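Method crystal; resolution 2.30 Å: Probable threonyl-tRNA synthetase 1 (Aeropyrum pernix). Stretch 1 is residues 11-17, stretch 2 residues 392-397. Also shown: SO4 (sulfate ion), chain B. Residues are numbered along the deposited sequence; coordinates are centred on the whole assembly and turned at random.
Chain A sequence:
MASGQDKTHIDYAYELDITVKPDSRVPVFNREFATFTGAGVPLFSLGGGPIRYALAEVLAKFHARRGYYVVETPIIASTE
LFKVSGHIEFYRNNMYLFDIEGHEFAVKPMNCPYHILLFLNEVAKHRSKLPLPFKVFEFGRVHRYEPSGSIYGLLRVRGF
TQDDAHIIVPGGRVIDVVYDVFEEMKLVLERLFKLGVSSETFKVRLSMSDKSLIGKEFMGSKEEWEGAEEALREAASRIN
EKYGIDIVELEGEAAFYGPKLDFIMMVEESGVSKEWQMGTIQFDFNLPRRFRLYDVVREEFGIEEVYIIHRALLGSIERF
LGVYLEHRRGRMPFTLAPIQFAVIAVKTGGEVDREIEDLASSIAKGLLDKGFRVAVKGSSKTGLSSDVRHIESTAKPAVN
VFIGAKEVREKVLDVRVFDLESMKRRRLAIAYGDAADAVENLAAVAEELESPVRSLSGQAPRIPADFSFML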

ATOM      1  N   ASP A  11      12.272 -16.267 -15.170  1.00  8.89           N
ATOM      2  CA  ASP A  11      13.582 -15.750 -15.571  1.00 10.11           C
ATOM      3  C   ASP A  11      13.629 -14.216 -15.539  1.00  9.29           C
ATOM      4  O   ASP A  11      14.534 -13.630 -14.960  1.00  9.87           O
ATOM      5  CB  ASP A  11      13.903 -16.228 -17.008  1.00 10.33           C
ATOM      6  CG  ASP A  11      14.060 -17.750 -17.087  1.00 12.10           C
ATOM      7  OD1 ASP A  11      14.775 -18.302 -16.227  1.00 13.58           O
ATOM      8  OD2 ASP A  11      13.484 -18.375 -17.986  1.00 12.82           O
ATOM      9  N   TYR A  12      12.670 -13.580 -16.198  1.00  8.18           N
ATOM     10  CA  TYR A  12      12.542 -12.123 -16.137  1.00  7.97           C
ATOM     11  C   TYR A  12      12.366 -11.609 -14.718  1.00  8.51           C
ATOM     12  O   TYR A  12      13.059 -10.667 -14.341  1.00  9.04           O
ATOM     13  CB  TYR A  12      11.361 -11.655 -16.994  1.00  7.07           C
ATOM     14  CG  TYR A  12      11.569 -11.881 -18.460  1.00  6.98           C
ATOM     15  CD1 TYR A  12      12.633 -11.262 -19.143  1.00  7.26           C
ATOM     16  CD2 TYR A  12      10.753 -12.744 -19.156  1.00  9.76           C
ATOM     17  CE1 TYR A  12      12.828 -11.461 -20.474  1.00  8.23           C
ATOM     18  CE2 TYR A  12      10.962 -12.989 -20.524  1.00 10.02           C
ATOM     19  CZ  TYR A  12      11.986 -12.322 -21.162  1.00  7.88           C
ATOM     20  OH  TYR A  12      12.158 -12.514 -22.492  1.00 10.43           O
ATOM     21  N   ALA A  13      11.466 -12.225 -13.932  1.00  7.93           N
ATOM     22  CA  ALA A  13      11.226 -11.722 -12.578  1.00  8.82           C
ATOM     23  C   ALA A  13      12.527 -11.746 -11.754  1.00  8.94           C
ATOM     24  O   ALA A  13      12.736 -10.883 -10.925  1.00 10.17           O
ATOM     25  CB  ALA A  13      10.094 -12.515 -11.862  1.00  6.62           C
ATOM     26  N   TYR A  14      13.352 -12.770 -11.955  1.00  9.81           N
ATOM     27  CA  TYR A  14      14.610 -12.970 -11.231  1.00  9.60           C
ATOM     28  C   TYR A  14      15.659 -11.971 -11.739  1.00 10.61           C
ATOM     29  O   TYR A  14      16.349 -11.305 -10.933  1.00  9.60           O
ATOM     30  CB  TYR A  14      15.090 -14.430 -11.416  1.00 10.49           C
ATOM     31  CG  TYR A  14      16.564 -14.659 -11.118  1.00 11.67           C
ATOM     32  CD1 TYR A  14      17.022 -14.761  -9.814  1.00 11.24           C
ATOM     33  CD2 TYR A  14      17.500 -14.732 -12.153  1.00 16.32           C
ATOM     34  CE1 TYR A  14      18.381 -14.942  -9.523  1.00 12.94           C
ATOM     35  CE2 TYR A  14      18.890 -14.896 -11.891  1.00 17.73           C
ATOM     36  CZ  TYR A  14      19.311 -15.015 -10.554  1.00 17.44           C
ATOM     37  OH  TYR A  14      20.659 -15.198 -10.261  1.00 16.24           O
ATOM     38  N   GLU A  15      15.777 -11.862 -13.078  1.00  9.80           N
ATOM     39  CA  GLU A  15      16.750 -10.944 -13.692  1.00  9.62           C
ATOM     40  C   GLU A  15      16.474  -9.465 -13.384  1.00  9.32           C
ATOM     41  O   GLU A  15      17.408  -8.678 -13.175  1.00  8.85           O
ATOM     42  CB  GLU A  15      16.840 -11.182 -15.195  1.00  9.64           C
ATOM     43  CG  GLU A  15      17.294 -12.621 -15.627  1.00 10.66           C
ATOM     44  CD  GLU A  15      17.174 -12.852 -17.156  1.00 12.39           C
ATOM     45  OE1 GLU A  15      16.498 -12.055 -17.891  1.00 13.81           O
ATOM     46  OE2 GLU A  15      17.793 -13.828 -17.639  1.00 16.29           O
ATOM     47  N   LEU A  16      15.195  -9.086 -13.336  1.00  8.85           N
ATOM     48  CA  LEU A  16      14.809  -7.722 -12.989  1.00  7.89           C
ATOM     49  C   LEU A  16      14.818  -7.517 -11.473  1.00  7.99           C
ATOM     50  O   LEU A  16      14.515  -6.394 -10.985  1.00  7.28           O
ATOM     51  CB  LEU A  16      13.389  -7.436 -13.486  1.00  7.58           C
ATOM     52  CG  LEU A  16      13.203  -7.415 -15.006  1.00  8.38           C
ATOM     53  CD1 LEU A  16      11.746  -7.519 -15.362  1.00  4.10           C
ATOM     54  CD2 LEU A  16      13.878  -6.140 -15.590  1.00  4.42           C
ATOM     55  N   ASP A  17      15.108  -8.602 -10.747  1.00  6.53           N
ATOM     56  CA  ASP A  17      15.022  -8.639  -9.271  1.00  7.09           C
ATOM     57  C   ASP A  17      13.600  -8.265  -8.755  1.00  6.83           C
ATOM     58  O   ASP A  17      13.434  -7.677  -7.698  1.00  7.81           O
ATOM     59  CB  ASP A  17      16.143  -7.786  -8.644  1.00  6.75           C
ATOM     60  CG  ASP A  17      16.321  -8.033  -7.105  1.00  8.96           C
ATOM     61  OD1 ASP A  17      16.213  -9.189  -6.622  1.00  8.48           O
ATOM     62  OD2 ASP A  17      16.593  -7.047  -6.373  1.00  9.37           O
TER
HETATM   63  S   SO4 B 472      16.189 -10.936 -23.594  1.00 30.11           S
HETATM   64  O1  SO4 B 472      16.789  -9.691 -24.103  1.00 32.96           O
HETATM   65  O2  SO4 B 472      14.754 -11.172 -23.770  1.00 28.70           O
HETATM   66  O3  SO4 B 472      16.846 -11.943 -24.400  1.00 34.40           O
HETATM   67  O4  SO4 B 472      16.496 -11.033 -22.167  1.00 28.63           O
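Stretch 2 (392-397) ESTAKP

Glu392 and Ser393 are helical, in a helix that begins earlier in the chain. Thr394 is the first residue to leave helical phi/psi, and Lys396 has positive phi (44/60). The chain then lies against the end of the helix of stretch 1. Glu15 pairs with Thr394 and Leu16 with Ala395, each with CA atoms 5.1 Å apart, so the register rises in both stretches together. Stretch 1 ends its helix in a Schellman motif, with Asp17 at positive phi and Asp17 N bonded to Tyr14 O at 3.0 Å.

No direct hydrogen bond crosses the contact. Glu15 O and Thr394 O lie 3.4 Å apart, and both are acceptors. Water links the two sides instead. Water 1 lies 2.8 Å from Glu15 OE1, 2.8 Å from Thr394 O and 2.6 Å from Lys396 NZ, from which it accepts. Water 2 lies between Leu16 O (3.1 Å) and Ala395 O (3.3 Å).

The CA-to-CB bond of Glu15 points toward stretch 2. Its chi1 m and chi2 t extend the chain and bring OE1 to water 1. Glu15 OE1 is 4.3 Å from Lys396 NZ, too far for a salt bridge.

The CA-to-CB bond of Lys396 points toward stretch 1. Chi1 is m, chi2 and chi3 are t, and chi4 turns to p. This side chain runs back along its own stretch, so that Lys396 NZ donates to Glu392 O at 3.0 Å. Lys396 NZ also donates to sulfate O4 at 2.8 Å. The sulfate is probably from the crystallisation liquor. Tyr12, chi1 m, sends its OH to sulfate O2 at 3.2 Å. Its ring meets the lysine at the edge, with Tyr12 CE1 4.1 Å from Lys396 NZ.

The CA-to-CB bond of Leu16 points sideways, but chi1 m and chi2 t bring the end of the side chain nearer. Leu16 CD2 reaches 3.2 Å from Ala395 O and 4.0 Å from Lys396 CB. The CA-to-CB bond of Ala395 points away, leaving its backbone to face Leu16.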

ATOM      1  N   GLU A 392      20.918  -4.796 -21.086  1.00 12.42           N
ATOM      2  CA  GLU A 392      19.701  -5.142 -21.835  1.00 11.96           C
ATOM      3  C   GLU A 392      19.175  -6.549 -21.601  1.00 11.96           C
ATOM      4  O   GLU A 392      17.951  -6.805 -21.730  1.00 12.08           O
ATOM      5  CB  GLU A 392      19.922  -4.952 -23.331  1.00 12.15           C
ATOM      6  CG  GLU A 392      20.279  -3.538 -23.698  1.00 14.85           C
ATOM      7  CD  GLU A 392      19.146  -2.510 -23.378  1.00 17.71           C
ATOM      8  OE1 GLU A 392      18.175  -2.792 -22.659  1.00 16.51           O
ATOM      9  OE2 GLU A 392      19.243  -1.385 -23.869  1.00 23.63           O
ATOM     10  N   SER A 393      20.062  -7.487 -21.290  1.00 10.84           N
ATOM     11  CA  SER A 393      19.595  -8.859 -21.232  1.00 11.70           C
ATOM     12  C   SER A 393      19.125  -9.214 -19.815  1.00 11.30           C
ATOM     13  O   SER A 393      18.506 -10.244 -19.597  1.00 11.93           O
ATOM     14  CB  SER A 393      20.655  -9.817 -21.814  1.00 11.26           C
ATOM     15  OG  SER A 393      21.742  -9.847 -20.951  1.00 16.43           O
ATOM     16  N   THR A 394      19.358  -8.299 -18.877  1.00 11.73           N
ATOM     17  CA  THR A 394      19.179  -8.520 -17.445  1.00 12.47           C
ATOM     18  C   THR A 394      18.308  -7.459 -16.777  1.00 11.41           C
ATOM     19  O   THR A 394      17.161  -7.739 -16.475  1.00 10.97           O
ATOM     20  CB  THR A 394      20.546  -8.667 -16.763  1.00 13.34           C
ATOM     21  OG1 THR A 394      21.052  -9.969 -17.127  1.00 18.10           O
ATOM     22  CG2 THR A 394      20.425  -8.644 -15.266  1.00 14.87           C
ATOM     23  N   ALA A 395      18.831  -6.252 -16.615  1.00 10.39           N
ATOM     24  CA  ALA A 395      18.195  -5.202 -15.856  1.00 10.68           C
ATOM     25  C   ALA A 395      17.113  -4.417 -16.625  1.00 11.19           C
ATOM     26  O   ALA A 395      16.147  -3.920 -15.995  1.00 11.18           O
ATOM     27  CB  ALA A 395      19.228  -4.266 -15.325  1.00 11.52           C
ATOM     28  N   LYS A 396      17.272  -4.313 -17.963  1.00  9.66           N
ATOM     29  CA  LYS A 396      16.277  -3.672 -18.833  1.00  8.48           C
ATOM     30  C   LYS A 396      15.741  -2.345 -18.265  1.00  8.58           C
ATOM     31  O   LYS A 396      14.516  -2.230 -18.001  1.00  8.30           O
ATOM     32  CB  LYS A 396      15.120  -4.625 -19.128  1.00  8.03           C
ATOM     33  CG  LYS A 396      15.503  -5.807 -19.986  1.00  9.37           C
ATOM     34  CD  LYS A 396      14.396  -6.828 -20.121  1.00  7.74           C
ATOM     35  CE  LYS A 396      14.819  -7.877 -21.134  1.00  9.19           C
ATOM     36  NZ  LYS A 396      15.919  -8.769 -20.654  1.00  7.91           N
ATOM     37  N   PRO A 397      16.652  -1.343 -18.045  1.00  7.56           N
ATOM     38  CA  PRO A 397      16.226  -0.085 -17.427  1.00  6.40           C
ATOM     39  C   PRO A 397      15.228   0.596 -18.332  1.00  6.27           C
ATOM     40  O   PRO A 397      15.312   0.434 -19.539  1.00  7.54           O
ATOM     41  CB  PRO A 397      17.533   0.731 -17.355  1.00  6.30           C
ATOM     42  CG  PRO A 397      18.643  -0.321 -17.391  1.00  5.30           C
ATOM     43  CD  PRO A 397      18.085  -1.316 -18.393  1.00  6.85           C
TER
HETATM   44  O   HOH W   1      15.627  -9.443 -18.129  1.00  3.50           O
HETATM   45  O   HOH W   2      15.974  -4.311 -12.739  1.00 19.70           O